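Local coordinates for DUF3247 family protein (Xanthomonas campestris pv. campestris, PDB 2E12) that is of unknown function but adopts a variant of the Sm-like fold, which in relatives commonly serves RNA binding, at residues D73-Q76 with E77-I81. Residues are numbered along the deposited sequence; the frame is centred on the assembly and turned at random.
Sequences DASQ and EPQWI
Gln76 and Glu77 meet in a broad bend of the chain, both with positive phi (65° and 62°), an uncommon conformation for two successive non-glycine residues, and the backbone becomes extended from Pro78, leading into strand 79-82. Residues 73-77 are exposed and touch crystal neighbours. Ser75 leans into this bend. Its hydroxyl, turned anti to the backbone N (chi1 156°), reaches forward to the carbonyl oxygen of the next residue, and the Ser75 OG to Gln76 O hydrogen bond is weak at 3.4 Å. From the strand side Gln79 reaches back toward the same carbonyl. Its chain bends at chi2, and its terminal amide carbon CD stops 4.7 Å from Gln76 O and 5.0 Å from Ser75 OG, a loose approach of polar groups at the mouth of the loop. This loop joins strand 61-70 to strand 79-82, antiparallel neighbours in one of the two three-stranded sheets of this Sm-like variant. Gln79 and Ile81 are tied to Ile69 and Leu67 by backbone hydrogen bonds. Alternation along the strand sends the side chains of Gln79 and Ile81 onto Ile41 of the other sheet, while Trp80 lies against Gln66 and Arg68. Back at the bend, the side chains of Gln76 and Glu77 are both extended beyond CG and diverge, the end of Gln76 leading away from 77-81 and that of Glu77 away from 73-76. Glu77 CG stands beside its own backbone N, which places it near the Gln76 carbonyl, and the carboxylate continues outward.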
ATOM      1  N   ASP A  73      17.342 -26.439  -3.096  1.00  6.58           N
ATOM      2  CA  ASP A  73      18.675 -26.495  -2.482  1.00  6.58           C
ATOM      3  C   ASP A  73      18.791 -25.715  -1.164  1.00  6.58           C
ATOM      4  O   ASP A  73      19.351 -26.227  -0.189  1.00  6.58           O
ATOM      5  CB  ASP A  73      19.703 -25.996  -3.521  1.00  6.58           C
ATOM      6  CG  ASP A  73      21.095 -25.750  -2.940  1.00 17.56           C
ATOM      7  OD1 ASP A  73      21.661 -26.660  -2.306  1.00 28.54           O
ATOM      8  OD2 ASP A  73      21.634 -24.637  -3.140  1.00 28.54           O
ATOM      9  N   ALA A  74      18.241 -24.503  -1.143  1.00  6.58           N
ATOM     10  CA  ALA A  74      18.257 -23.611   0.026  1.00  6.58           C
ATOM     11  C   ALA A  74      18.287 -24.338   1.366  1.00  6.58           C
ATOM     12  O   ALA A  74      19.328 -24.387   2.039  1.00  6.58           O
ATOM     13  CB  ALA A  74      17.055 -22.687  -0.024  1.00  6.58           C
ATOM     14  N   SER A  75      17.137 -24.888   1.755  1.00  6.58           N
ATOM     15  CA  SER A  75      17.001 -25.624   3.007  1.00  6.58           C
ATOM     16  C   SER A  75      16.020 -26.784   2.894  1.00  6.58           C
ATOM     17  O   SER A  75      15.862 -27.565   3.833  1.00  6.58           O
ATOM     18  CB  SER A  75      16.517 -24.687   4.120  1.00  6.58           C
ATOM     19  OG  SER A  75      15.859 -25.406   5.157  1.00 17.56           O
ATOM     20  N   GLN A  76      15.356 -26.897   1.751  1.00  6.58           N
ATOM     21  CA  GLN A  76      14.358 -27.943   1.581  1.00  6.58           C
ATOM     22  C   GLN A  76      13.249 -27.600   2.578  1.00  6.58           C
ATOM     23  O   GLN A  76      13.332 -26.584   3.275  1.00  6.58           O
ATOM     24  CB  GLN A  76      14.929 -29.324   1.913  1.00  6.58           C
ATOM     25  CG  GLN A  76      15.957 -29.850   0.939  1.00 17.56           C
ATOM     26  CD  GLN A  76      16.258 -31.309   1.185  1.00 28.54           C
ATOM     27  OE1 GLN A  76      15.382 -32.160   1.050  1.00 39.52           O
ATOM     28  NE2 GLN A  76      17.497 -31.608   1.556  1.00 39.52           N
ATOM     29  N   GLU A  77      12.217 -28.432   2.648  1.00  2.75           N
ATOM     30  CA  GLU A  77      11.105 -28.180   3.569  1.00  2.75           C
ATOM     31  C   GLU A  77      10.375 -26.877   3.281  1.00  2.75           C
ATOM     32  O   GLU A  77      10.957 -25.789   3.411  1.00  2.75           O
ATOM     33  CB  GLU A  77      11.587 -28.120   5.012  1.00  2.75           C
ATOM     34  CG  GLU A  77      12.083 -29.429   5.589  1.00  2.75           C
ATOM     35  CD  GLU A  77      12.002 -29.451   7.112  1.00  2.75           C
ATOM     36  OE1 GLU A  77      12.106 -28.371   7.743  1.00  2.75           O
ATOM     37  OE2 GLU A  77      11.845 -30.554   7.683  1.00  2.75           O
ATOM     38  N   PRO A  78       9.092 -26.963   2.888  1.00  2.75           N
ATOM     39  CA  PRO A  78       8.358 -25.723   2.610  1.00  2.75           C
ATOM     40  C   PRO A  78       8.193 -24.917   3.906  1.00  2.75           C
ATOM     41  O   PRO A  78       8.123 -25.494   4.989  1.00  2.75           O
ATOM     42  CB  PRO A  78       7.039 -26.234   2.045  1.00  2.75           C
ATOM     43  CG  PRO A  78       6.837 -27.535   2.801  1.00  2.75           C
ATOM     44  CD  PRO A  78       8.221 -28.143   2.728  1.00  2.75           C
ATOM     45  N   GLN A  79       8.124 -23.592   3.803  1.00  2.75           N
ATOM     46  CA  GLN A  79       8.000 -22.746   4.991  1.00  2.75           C
ATOM     47  C   GLN A  79       6.796 -21.814   4.919  1.00  2.75           C
ATOM     48  O   GLN A  79       6.531 -21.239   3.873  1.00  2.75           O
ATOM     49  CB  GLN A  79       9.271 -21.898   5.153  1.00  2.75           C
ATOM     50  CG  GLN A  79      10.437 -22.377   4.307  1.00  2.75           C
ATOM     51  CD  GLN A  79      11.684 -22.611   5.131  1.00  2.75           C
ATOM     52  OE1 GLN A  79      12.648 -23.234   4.672  1.00  2.75           O
ATOM     53  NE2 GLN A  79      11.675 -22.110   6.363  1.00  2.75           N
ATOM     54  N   TRP A  80       6.071 -21.685   6.030  1.00  6.58           N
ATOM     55  CA  TRP A  80       4.913 -20.795   6.121  1.00  6.58           C
ATOM     56  C   TRP A  80       5.252 -19.680   7.093  1.00  6.58           C
ATOM     57  O   TRP A  80       5.761 -19.937   8.186  1.00  6.58           O
ATOM     58  CB  TRP A  80       3.671 -21.535   6.636  1.00  6.58           C
ATOM     59  CG  TRP A  80       3.015 -22.417   5.621  1.00 17.56           C
ATOM     60  CD1 TRP A  80       3.387 -23.684   5.268  1.00 28.54           C
ATOM     61  CD2 TRP A  80       1.867 -22.101   4.829  1.00 28.54           C
ATOM     62  NE1 TRP A  80       2.538 -24.176   4.308  1.00 39.52           N
ATOM     63  CE2 TRP A  80       1.595 -23.225   4.019  1.00 39.52           C
ATOM     64  CE3 TRP A  80       1.039 -20.976   4.723  1.00 39.52           C
ATOM     65  CZ2 TRP A  80       0.526 -23.255   3.115  1.00 50.50           C
ATOM     66  CZ3 TRP A  80      -0.023 -21.008   3.823  1.00 50.50           C
ATOM     67  CH2 TRP A  80      -0.269 -22.140   3.033  1.00 61.48           C
ATOM     68  N   ILE A  81       4.966 -18.443   6.695  1.00  6.58           N
ATOM     69  CA  ILE A  81       5.250 -17.288   7.537  1.00  6.58           C
ATOM     70  C   ILE A  81       4.066 -16.329   7.547  1.00  6.58           C
ATOM     71  O   ILE A  81       3.338 -16.236   6.561  1.00  6.58           O
ATOM     72  CB  ILE A  81       6.474 -16.516   7.007  1.00  6.58           C
ATOM     73  CG1 ILE A  81       7.711 -17.416   7.023  1.00 17.56           C
ATOM     74  CG2 ILE A  81       6.703 -15.262   7.837  1.00 17.56           C
ATOM     75  CD1 ILE A  81       8.976 -16.734   6.525  1.00 28.54           C
TER